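PDB 3V0R: major allergen Alt a 1 from Alternaria alternata, which forms a secreted, disulfide-linked beta-barrel homodimer that may bind plant thaumatin-like proteins and inhibit their beta-glucanase activity. Local coordinates for residues H60-C65 and G81-Q86; F36-T41 and L46-S51; T29-L34 and F73-D78. One frame throughout, in Å; residues are numbered along the deposited sequence.

Contact 1: H60-C65 and G81-Q86; sequences HKWYSC and GLLLKQ. With 8AC (8-aminooctanoic acid), chain L.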
loop_
_atom_site.group_PDB
_atom_site.type_symbol
_atom_site.label_atom_id
_atom_site.label_comp_id
_atom_site.label_asym_id
_atom_site.label_seq_id
_atom_site.Cartn_x
_atom_site.Cartn_y
_atom_site.Cartn_z
ATOM N N HIS A 60 -8.877 -19.740 -11.581
ATOM C CA HIS A 60 -10.127 -19.277 -12.123
ATOM C C HIS A 60 -10.972 -18.493 -11.148
ATOM O O HIS A 60 -12.138 -18.785 -10.975
ATOM C CB HIS A 60 -10.951 -20.357 -12.798
ATOM C CG HIS A 60 -11.070 -21.603 -12.065
ATOM N ND1 HIS A 60 -10.199 -22.631 -12.240
ATOM C CD2 HIS A 60 -12.061 -22.057 -11.191
ATOM C CE1 HIS A 60 -10.561 -23.671 -11.470
ATOM N NE2 HIS A 60 -11.703 -23.334 -10.805
ATOM N N LYS A 61 -10.334 -17.529 -10.494
ATOM C CA LYS A 61 -11.011 -16.621 -9.571
ATOM C C LYS A 61 -10.497 -15.214 -9.796
ATOM O O LYS A 61 -9.333 -15.028 -9.943
ATOM C CB LYS A 61 -10.721 -17.049 -8.162
ATOM C CG LYS A 61 -11.371 -16.146 -7.142
ATOM C CD LYS A 61 -11.003 -16.549 -5.734
ATOM C CE LYS A 61 -11.821 -15.637 -4.792
ATOM N NZ LYS A 61 -11.266 -15.808 -3.471
ATOM N N TRP A 62 -11.380 -14.217 -9.829
ATOM C CA TRP A 62 -10.945 -12.829 -10.047
ATOM C C TRP A 62 -10.294 -12.284 -8.801
ATOM O O TRP A 62 -10.845 -12.418 -7.700
ATOM C CB TRP A 62 -12.132 -11.919 -10.329
ATOM C CG TRP A 62 -12.782 -12.144 -11.684
ATOM C CD1 TRP A 62 -14.099 -12.497 -11.936
ATOM C CD2 TRP A 62 -12.178 -12.004 -12.964
ATOM N NE1 TRP A 62 -14.313 -12.599 -13.292
ATOM C CE2 TRP A 62 -13.208 -12.341 -13.950
ATOM C CE3 TRP A 62 -10.921 -11.668 -13.413
ATOM C CZ2 TRP A 62 -12.967 -12.323 -15.270
ATOM C CZ3 TRP A 62 -10.714 -11.672 -14.756
ATOM C CH2 TRP A 62 -11.740 -11.990 -15.658
ATOM N N TYR A 63 -9.134 -11.673 -8.952
ATOM C CA TYR A 63 -8.504 -10.929 -7.890
ATOM C C TYR A 63 -8.300 -9.523 -8.420
ATOM O O TYR A 63 -7.992 -9.329 -9.576
ATOM C CB TYR A 63 -7.141 -11.540 -7.523
ATOM C CG TYR A 63 -7.237 -12.882 -6.858
ATOM C CD1 TYR A 63 -7.482 -12.953 -5.490
ATOM C CD2 TYR A 63 -7.057 -14.067 -7.556
ATOM C CE1 TYR A 63 -7.590 -14.187 -4.834
ATOM C CE2 TYR A 63 -7.189 -15.312 -6.896
ATOM C CZ TYR A 63 -7.437 -15.338 -5.546
ATOM O OH TYR A 63 -7.544 -16.543 -4.893
ATOM N N SER A 64 -8.421 -8.540 -7.533
ATOM C CA SER A 64 -8.078 -7.192 -7.874
ATOM C C SER A 64 -6.605 -7.121 -8.136
ATOM O O SER A 64 -5.836 -7.783 -7.459
ATOM C CB SER A 64 -8.463 -6.286 -6.693
ATOM O OG SER A 64 -8.109 -4.967 -7.051
ATOM N N CYS A 65 -6.161 -6.289 -9.067
ATOM C CA CYS A 65 -4.727 -6.085 -9.238
ATOM C C CYS A 65 -4.051 -5.394 -8.058
ATOM O O CYS A 65 -2.864 -5.541 -7.862
ATOM C CB CYS A 65 -4.423 -5.316 -10.531
ATOM S SG CYS A 65 -4.408 -6.367 -11.998
ATOM N N GLY A 81 -1.586 -19.514 -17.379
ATOM C CA GLY A 81 -2.390 -18.657 -18.183
ATOM C C GLY A 81 -2.995 -17.514 -17.417
ATOM O O GLY A 81 -3.595 -17.715 -16.386
ATOM N N LEU A 82 -2.772 -16.328 -17.893
ATOM C CA LEU A 82 -3.302 -15.118 -17.316
ATOM C C LEU A 82 -4.525 -14.619 -18.073
ATOM O O LEU A 82 -4.522 -14.620 -19.292
ATOM C CB LEU A 82 -2.241 -14.013 -17.426
ATOM C CG LEU A 82 -2.646 -12.607 -17.003
ATOM C CD1 LEU A 82 -2.874 -12.482 -15.513
ATOM C CD2 LEU A 82 -1.620 -11.545 -17.404
ATOM N N LEU A 83 -5.513 -14.132 -17.341
ATOM C CA LEU A 83 -6.673 -13.449 -17.893
ATOM C C LEU A 83 -6.834 -12.115 -17.158
ATOM O O LEU A 83 -6.748 -12.050 -15.958
ATOM C CB LEU A 83 -7.910 -14.311 -17.632
ATOM C CG LEU A 83 -9.268 -13.729 -17.925
ATOM C CD1 LEU A 83 -9.417 -13.389 -19.372
ATOM C CD2 LEU A 83 -10.437 -14.681 -17.513
ATOM N N LEU A 84 -6.953 -11.041 -17.924
ATOM C CA LEU A 84 -7.218 -9.691 -17.391
ATOM C C LEU A 84 -8.596 -9.240 -17.799
ATOM O O LEU A 84 -9.060 -9.596 -18.870
ATOM C CB LEU A 84 -6.192 -8.707 -17.944
ATOM C CG LEU A 84 -4.725 -8.930 -17.627
ATOM C CD1 LEU A 84 -3.820 -7.985 -18.452
ATOM C CD2 LEU A 84 -4.516 -8.668 -16.111
ATOM N N LYS A 85 -9.233 -8.400 -16.993
ATOM C CA LYS A 85 -10.479 -7.820 -17.308
ATOM C C LYS A 85 -10.519 -6.370 -16.899
ATOM O O LYS A 85 -10.096 -6.022 -15.795
ATOM C CB LYS A 85 -11.565 -8.571 -16.583
ATOM C CG LYS A 85 -12.929 -7.991 -16.761
ATOM C CD LYS A 85 -14.015 -8.772 -16.040
ATOM C CE LYS A 85 -13.928 -8.611 -14.537
ATOM N NZ LYS A 85 -15.102 -9.242 -13.833
ATOM N N GLN A 86 -11.031 -5.526 -17.777
ATOM C CA GLN A 86 -11.168 -4.090 -17.538
ATOM C C GLN A 86 -12.616 -3.680 -17.938
ATOM O O GLN A 86 -12.985 -3.719 -19.127
ATOM C CB GLN A 86 -10.161 -3.343 -18.468
ATOM C CG GLN A 86 -10.037 -1.824 -18.187
ATOM C CD GLN A 86 -9.283 -1.041 -19.225
ATOM O OE1 GLN A 86 -8.832 -1.561 -20.261
ATOM N NE2 GLN A 86 -9.178 0.259 -18.994
HETATM N NAA 8AC L . -7.800 7.067 -29.375
HETATM O OAB 8AC L . -7.752 -0.321 -22.332
HETATM O OAC 8AC L . -7.142 1.238 -20.998
HETATM C CAD 8AC L . -7.625 6.630 -27.983
HETATM C CAE 8AC L . -6.983 5.260 -27.984
HETATM C CAF 8AC L . -6.217 4.986 -26.704
HETATM C CAG 8AC L . -7.081 4.061 -25.836
HETATM C CAH 8AC L . -6.253 3.131 -25.026
HETATM C CAI 8AC L . -7.148 2.469 -23.937
HETATM C CAJ 8AC L . -6.426 1.289 -23.330
HETATM C CAK 8AC L . -7.179 0.721 -22.110
#
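W62 offers one face of its indole to K85, a compact example of a lysine laid over a tryptophan. The ammonium nitrogen K85 NZ lies 3.7 Å from the centroid of the five-membered ring of W62 and 21° off the ring normal, which makes a cation-pi contact. One atom back, K85 CE stands 3.9 Å from the centroid of the six-membered ring of W62 as a CH-pi donor, so the charged tip and its neighbouring carbon serve different rings. Although W62 NE1 comes within 3.5 Å of K85 NZ, both are donors; the attraction is to the pi cloud. Nearer the root of the lysine, K85 CB packs 3.5 Å from W62 CH2, and L83 CD2 reaches the same CH2 atom obliquely, also at 3.5 Å. The K85 chain is extended as far as CD and then bends at chi3 (71°), which carries NZ across the indole; the two side chains cross at about a right angle.

The next shell is set by strand alternation. L83 and K85 face W62, whereas L84 between them points away, onto F73 and I38. D72 of the intervening strand 72-76 touches both W62 and K85. Farther along, Q86 NE2 donates a 3.0 Å hydrogen bond to OAC of 8-aminooctanoic acid, in a pocket that also includes Y94. By reaching over strand 72-76, W62 packs against strand 81-87 on the outer surface of the antiparallel beta-barrel, with the apolar interior behind.

Contact 2: F36-T41 and L46-S51; sequences FNIKAT and LDFTCS. With 0FU (2,5,6-triaminopyrimidin-4-ol), chain M.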
loop_
_atom_site.group_PDB
_atom_site.type_symbol
_atom_site.label_atom_id
_atom_site.label_comp_id
_atom_site.label_asym_id
_atom_site.label_seq_id
_atom_site.Cartn_x
_atom_site.Cartn_y
_atom_site.Cartn_z
ATOM N N PHE A 36 2.921 -9.610 -11.208
ATOM C CA PHE A 36 3.569 -9.295 -12.473
ATOM C C PHE A 36 3.395 -7.825 -12.765
ATOM O O PHE A 36 2.600 -7.167 -12.124
ATOM C CB PHE A 36 2.989 -10.153 -13.632
ATOM C CG PHE A 36 1.516 -10.118 -13.696
ATOM C CD1 PHE A 36 0.751 -11.069 -13.004
ATOM C CD2 PHE A 36 0.851 -9.127 -14.444
ATOM C CE1 PHE A 36 -0.627 -11.006 -13.026
ATOM C CE2 PHE A 36 -0.549 -9.073 -14.460
ATOM C CZ PHE A 36 -1.275 -10.009 -13.756
ATOM N N ASN A 37 4.222 -7.284 -13.629
ATOM C CA ASN A 37 4.178 -5.864 -14.000
ATOM C C ASN A 37 3.418 -5.738 -15.301
ATOM O O ASN A 37 3.541 -6.633 -16.202
ATOM C CB ASN A 37 5.592 -5.312 -14.200
ATOM C CG ASN A 37 6.375 -5.166 -12.886
ATOM O OD1 ASN A 37 5.773 -5.116 -11.772
ATOM N ND2 ASN A 37 7.729 -5.024 -13.002
ATOM N N ILE A 38 2.638 -4.685 -15.430
ATOM C CA ILE A 38 1.877 -4.391 -16.666
ATOM C C ILE A 38 2.249 -3.001 -17.151
ATOM O O ILE A 38 2.213 -2.027 -16.346
ATOM C CB ILE A 38 0.400 -4.380 -16.394
ATOM C CG1 ILE A 38 -0.068 -5.733 -15.848
ATOM C CG2 ILE A 38 -0.395 -3.947 -17.649
ATOM C CD1 ILE A 38 -1.574 -5.777 -15.664
ATOM N N LYS A 39 2.618 -2.872 -18.403
ATOM C CA LYS A 39 3.048 -1.588 -18.965
ATOM C C LYS A 39 2.427 -1.304 -20.311
ATOM O O LYS A 39 2.389 -2.192 -21.176
ATOM C CB LYS A 39 4.580 -1.580 -19.077
ATOM C CG LYS A 39 5.179 -0.229 -19.382
ATOM C CD LYS A 39 6.692 -0.245 -19.515
ATOM C CE LYS A 39 7.265 1.163 -19.346
ATOM N NZ LYS A 39 6.654 2.139 -20.280
ATOM N N ALA A 40 1.953 -0.095 -20.528
ATOM C CA ALA A 40 1.482 0.305 -21.848
ATOM C C ALA A 40 2.622 0.291 -22.833
ATOM O O ALA A 40 3.785 0.477 -22.440
ATOM C CB ALA A 40 0.848 1.703 -21.826
ATOM N N THR A 41 2.313 -0.001 -24.089
ATOM C CA THR A 41 3.305 0.020 -25.170
ATOM C C THR A 41 3.180 1.223 -26.087
ATOM O O THR A 41 3.998 1.399 -26.973
ATOM C CB THR A 41 3.171 -1.243 -26.049
ATOM O OG1 THR A 41 1.895 -1.267 -26.693
ATOM C CG2 THR A 41 3.317 -2.523 -25.202
ATOM N N LEU A 46 0.895 4.267 -18.233
ATOM C CA LEU A 46 0.521 3.128 -17.439
ATOM C C LEU A 46 1.666 2.126 -17.224
ATOM O O LEU A 46 2.284 1.609 -18.167
ATOM C CB LEU A 46 -0.667 2.457 -18.157
ATOM C CG LEU A 46 -1.240 1.213 -17.518
ATOM C CD1 LEU A 46 -2.061 1.747 -16.357
ATOM C CD2 LEU A 46 -2.094 0.432 -18.517
ATOM N N ASP A 47 1.900 1.808 -15.951
ATOM C CA ASP A 47 2.988 0.967 -15.551
ATOM C C ASP A 47 2.755 0.630 -14.108
ATOM O O ASP A 47 3.010 1.470 -13.232
ATOM C CB ASP A 47 4.314 1.704 -15.754
ATOM C CG ASP A 47 5.526 0.792 -15.683
ATOM O OD1 ASP A 47 5.384 -0.385 -15.339
ATOM O OD2 ASP A 47 6.642 1.276 -15.952
ATOM N N PHE A 48 2.267 -0.561 -13.811
ATOM C CA PHE A 48 1.941 -0.880 -12.465
ATOM C C PHE A 48 2.051 -2.365 -12.178
ATOM O O PHE A 48 2.245 -3.177 -13.099
ATOM C CB PHE A 48 0.542 -0.426 -12.167
ATOM C CG PHE A 48 -0.506 -1.140 -12.898
ATOM C CD1 PHE A 48 -1.311 -2.085 -12.231
ATOM C CD2 PHE A 48 -0.724 -0.920 -14.201
ATOM C CE1 PHE A 48 -2.298 -2.759 -12.894
ATOM C CE2 PHE A 48 -1.699 -1.598 -14.899
ATOM C CZ PHE A 48 -2.515 -2.498 -14.236
ATOM N N THR A 49 1.998 -2.690 -10.889
ATOM C CA THR A 49 2.038 -4.084 -10.433
ATOM C C THR A 49 0.660 -4.623 -10.193
ATOM O O THR A 49 -0.245 -3.955 -9.624
ATOM C CB THR A 49 2.907 -4.241 -9.192
ATOM O OG1 THR A 49 4.204 -3.747 -9.495
ATOM C CG2 THR A 49 3.094 -5.771 -8.884
ATOM N N CYS A 50 0.430 -5.811 -10.703
ATOM C CA CYS A 50 -0.755 -6.508 -10.432
ATOM C C CYS A 50 -0.373 -7.719 -9.558
ATOM O O CYS A 50 0.470 -8.508 -9.960
ATOM C CB CYS A 50 -1.347 -6.897 -11.801
ATOM S SG CYS A 50 -2.877 -7.784 -11.677
ATOM N N SER A 51 -0.957 -7.841 -8.357
ATOM C CA SER A 51 -0.593 -8.956 -7.488
ATOM C C SER A 51 -1.680 -9.343 -6.553
ATOM O O SER A 51 -2.610 -8.570 -6.281
ATOM C CB SER A 51 0.627 -8.555 -6.672
ATOM O OG SER A 51 0.268 -7.535 -5.756
HETATM C C4 0FU M . 4.182 -7.657 -5.807
HETATM N N3 0FU M . 3.936 -8.922 -5.451
HETATM C C2 0FU M . 4.298 -9.935 -6.267
HETATM N NAA 0FU M . 4.022 -11.185 -5.840
HETATM N N1 0FU M . 4.931 -9.713 -7.457
HETATM C C6 0FU M . 5.190 -8.457 -7.852
HETATM N NAB 0FU M . 5.785 -8.204 -9.025
HETATM C C5 0FU M . 4.814 -7.406 -7.004
HETATM N NAC 0FU M . 5.016 -6.123 -7.301
HETATM O O4 0FU M . 3.864 -6.584 -5.039
HETATM O O HOH W 1 4.197 3.081 -19.720
#
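The beta hairpin formed by strands 33-40 and 47-53 shows how antiparallel pairing sorts side chains between two faces of a sheet. F36 with C50 and I38 with F48 are hydrogen-bonded pairs, each closed by two backbone bonds, among them I38 N to F48 O at 2.8 Å. A further bond, from A40 N to L46 O, carries the pairing toward the turn.

One face bears F36, I38, F48 and C50. F36 CG sits between its own backbone N and carbonyl carbon (chi1 51°), a torsion that brings the ring beside C50: F36 CZ is 3.4 Å from C50 SG, an oblique sulfur-aromatic contact, while C50 O lies over a face of the ring. I38 and F48 run side by side, I38 CD1 touching F48 CZ at 3.7 Å.

The other face is polar. T49 OG1 donates to N37 OD1 over 3.1 Å, tilted 25° from the carbonyl plane of the amide; the backbone T49 N is hydrogen-bonded to N68 OD1 of the second subunit. T49 and S51 also help line the triaminopyrimidinol pocket. K39 NZ remains 4.4 Å from D47 OD2, beyond salt-bridge range; it donates to a water, 2.7 Å away, that passes the bond on to L46 O. The aspartate therefore probably acts on the ammonium group by longer-range attraction, while the water ties it to the backbone and a sulfate lies close by.

Contact 3: T29-L34 and F73-D78; sequences TYYNSL and FSFDSD. With 0FU (2,5,6-triaminopyrimidin-4-ol), chain M.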
loop_
_atom_site.group_PDB
_atom_site.type_symbol
_atom_site.label_atom_id
_atom_site.label_comp_id
_atom_site.label_asym_id
_atom_site.label_seq_id
_atom_site.Cartn_x
_atom_site.Cartn_y
_atom_site.Cartn_z
ATOM N N THR A 29 2.600 -26.596 -4.575
ATOM C CA THR A 29 1.349 -26.839 -5.327
ATOM C C THR A 29 0.671 -25.521 -5.652
ATOM O O THR A 29 0.980 -24.889 -6.649
ATOM C CB THR A 29 0.419 -27.791 -4.532
ATOM O OG1 THR A 29 0.211 -27.273 -3.224
ATOM C CG2 THR A 29 1.026 -29.232 -4.393
ATOM N N TYR A 30 -0.219 -25.076 -4.784
ATOM C CA TYR A 30 -0.898 -23.765 -4.941
ATOM C C TYR A 30 0.070 -22.619 -4.676
ATOM O O TYR A 30 1.105 -22.799 -3.970
ATOM C CB TYR A 30 -2.086 -23.658 -3.977
ATOM C CG TYR A 30 -1.676 -23.856 -2.545
ATOM C CD1 TYR A 30 -1.758 -25.110 -1.940
ATOM C CD2 TYR A 30 -1.167 -22.799 -1.801
ATOM C CE1 TYR A 30 -1.342 -25.297 -0.616
ATOM C CE2 TYR A 30 -0.769 -22.969 -0.477
ATOM C CZ TYR A 30 -0.868 -24.217 0.102
ATOM O OH TYR A 30 -0.428 -24.354 1.380
ATOM N N TYR A 31 -0.231 -21.461 -5.286
ATOM C CA TYR A 31 0.468 -20.219 -5.002
ATOM C C TYR A 31 -0.108 -19.586 -3.713
ATOM O O TYR A 31 -1.315 -19.667 -3.494
ATOM C CB TYR A 31 0.259 -19.194 -6.138
ATOM C CG TYR A 31 1.003 -19.572 -7.421
ATOM C CD1 TYR A 31 2.372 -19.394 -7.519
ATOM C CD2 TYR A 31 0.333 -20.069 -8.515
ATOM C CE1 TYR A 31 3.072 -19.744 -8.674
ATOM C CE2 TYR A 31 1.011 -20.356 -9.713
ATOM C CZ TYR A 31 2.379 -20.207 -9.780
ATOM O OH TYR A 31 3.059 -20.500 -10.948
ATOM N N ASN A 32 0.751 -18.926 -2.928
ATOM C CA ASN A 32 0.262 -18.047 -1.883
ATOM C C ASN A 32 0.558 -16.599 -2.206
ATOM O O ASN A 32 0.111 -15.707 -1.491
ATOM C CB ASN A 32 0.733 -18.426 -0.461
ATOM C CG ASN A 32 2.210 -18.193 -0.232
ATOM O OD1 ASN A 32 2.945 -17.740 -1.126
ATOM N ND2 ASN A 32 2.665 -18.525 0.980
ATOM N N SER A 33 1.342 -16.386 -3.264
ATOM C CA SER A 33 1.733 -15.060 -3.692
ATOM C C SER A 33 1.946 -15.109 -5.203
ATOM O O SER A 33 2.640 -15.968 -5.669
ATOM C CB SER A 33 3.011 -14.619 -2.960
ATOM O OG SER A 33 3.365 -13.288 -3.338
ATOM N N LEU A 34 1.376 -14.152 -5.939
ATOM C CA LEU A 34 1.506 -14.091 -7.378
ATOM C C LEU A 34 1.496 -12.641 -7.814
ATOM O O LEU A 34 0.706 -11.841 -7.291
ATOM C CB LEU A 34 0.287 -14.831 -7.988
ATOM C CG LEU A 34 0.238 -15.584 -9.277
ATOM C CD1 LEU A 34 1.260 -16.656 -9.416
ATOM C CD2 LEU A 34 -1.133 -16.281 -9.313
ATOM N N PHE A 73 -7.667 -9.630 -12.418
ATOM C CA PHE A 73 -7.014 -10.738 -13.090
ATOM C C PHE A 73 -7.417 -12.087 -12.511
ATOM O O PHE A 73 -7.886 -12.182 -11.389
ATOM C CB PHE A 73 -5.504 -10.578 -13.079
ATOM C CG PHE A 73 -4.846 -10.998 -11.776
ATOM C CD1 PHE A 73 -4.835 -10.178 -10.710
ATOM C CD2 PHE A 73 -4.202 -12.240 -11.667
ATOM C CE1 PHE A 73 -4.178 -10.506 -9.519
ATOM C CE2 PHE A 73 -3.551 -12.601 -10.475
ATOM C CZ PHE A 73 -3.544 -11.730 -9.394
ATOM N N SER A 74 -7.209 -13.134 -13.319
ATOM C CA SER A 74 -7.370 -14.490 -12.918
ATOM C C SER A 74 -6.215 -15.311 -13.484
ATOM O O SER A 74 -5.612 -14.897 -14.463
ATOM C CB SER A 74 -8.715 -14.988 -13.487
ATOM O OG SER A 74 -9.048 -16.275 -13.009
ATOM N N PHE A 75 -5.882 -16.435 -12.875
ATOM C CA PHE A 75 -4.745 -17.247 -13.308
ATOM C C PHE A 75 -5.180 -18.675 -13.373
ATOM O O PHE A 75 -5.922 -19.156 -12.485
ATOM C CB PHE A 75 -3.559 -17.054 -12.334
ATOM C CG PHE A 75 -2.205 -17.343 -12.914
ATOM C CD1 PHE A 75 -1.676 -16.528 -13.910
ATOM C CD2 PHE A 75 -1.458 -18.375 -12.459
ATOM C CE1 PHE A 75 -0.434 -16.821 -14.478
ATOM C CE2 PHE A 75 -0.206 -18.680 -13.010
ATOM C CZ PHE A 75 0.294 -17.902 -14.034
ATOM N N ASP A 76 -4.721 -19.417 -14.400
ATOM C CA ASP A 76 -4.846 -20.866 -14.455
ATOM C C ASP A 76 -3.455 -21.406 -14.266
ATOM O O ASP A 76 -2.665 -21.390 -15.173
ATOM C CB ASP A 76 -5.399 -21.289 -15.832
ATOM C CG ASP A 76 -6.926 -21.116 -15.939
ATOM O OD1 ASP A 76 -7.618 -20.791 -14.952
ATOM O OD2 ASP A 76 -7.460 -21.348 -17.036
ATOM N N SER A 77 -3.154 -21.937 -13.092
ATOM C CA SER A 77 -1.800 -22.335 -12.829
ATOM C C SER A 77 -1.392 -23.549 -13.638
ATOM O O SER A 77 -0.219 -23.674 -13.928
ATOM C CB SER A 77 -1.550 -22.594 -11.331
ATOM O OG SER A 77 -2.437 -23.620 -10.886
ATOM N N ASP A 78 -2.342 -24.393 -14.076
ATOM C CA ASP A 78 -1.980 -25.561 -14.877
ATOM C C ASP A 78 -1.306 -25.195 -16.238
ATOM O O ASP A 78 -0.567 -25.986 -16.768
ATOM C CB ASP A 78 -3.240 -26.454 -15.164
ATOM C CG ASP A 78 -4.342 -25.721 -16.051
ATOM O OD1 ASP A 78 -4.287 -24.531 -16.248
ATOM O OD2 ASP A 78 -5.263 -26.378 -16.561
HETATM C C4 0FU M . 4.182 -7.657 -5.807
HETATM N N3 0FU M . 3.936 -8.922 -5.451
HETATM C C2 0FU M . 4.298 -9.935 -6.267
HETATM N NAA 0FU M . 4.022 -11.185 -5.840
HETATM N N1 0FU M . 4.931 -9.713 -7.457
HETATM C C6 0FU M . 5.190 -8.457 -7.852
HETATM N NAB 0FU M . 5.785 -8.204 -9.025
HETATM C C5 0FU M . 4.814 -7.406 -7.004
HETATM N NAC 0FU M . 5.016 -6.123 -7.301
HETATM O O4 0FU M . 3.864 -6.584 -5.039
HETATM O O HOH W 2 2.083 -21.327 -13.315
#
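Y31, L34 and F75 meet inside the beta-barrel, where strand 33-40 and the loop before it face strand 72-76. The two strands are not neighbours in the sheet, so it is mainly side chains that meet across the interior. The Y31 and F75 rings are inclined obliquely at 74° with centroids 6.0 Å apart; their nearest atoms are Y31 CE2 and F75 CE2, at 3.9 Å.

L34 sends one branch to each ring. Its CD1 rests 3.3 Å above the plane of the Y31 ring, over the centre, while L34 CD2 reaches the F75 ring obliquely, 3.8 Å from CD2 of that phenylalanine. A first torsion of -156°, with CG roughly opposite the backbone N, directs the F75 ring there. F21 and L57 pack against L34 as well.

At the edge of the Y31 ring, S77 contributes carbon rather than oxygen: S77 CB lies near the ring plane, 3.8 Å from Y31 CE2, while its OG is hydrogen-bonded to D59. A water in the plane of the tyrosine ring is hydrogen-bonded to Y31 OH at 2.7 Å and donates a weak bond, 3.3 Å long, to S77 O.

How the contacts relate
All three contacts belong to one antiparallel barrel sheet, and together they illustrate how neighbour pairing and cross-barrel packing complement each other. Along the chain, the hairpin of contact 2 lies between the two segments of contact 3 and is complete before contact 1 begins; the segments of contacts 1 and 3 alternate. Contacts 2 and 3 share strand 33-40 but have centres about 18 Å apart, on opposite sides of the chain centre, and both reach the same triaminopyrimidinol. Contact 1 lies about 13 Å from contact 2 and 10 Å from contact 3, centre to centre. The C50–C65 disulfide joins contacts 1 and 2 covalently, while strand 72-76 of contact 3 runs between the two strands of contact 1.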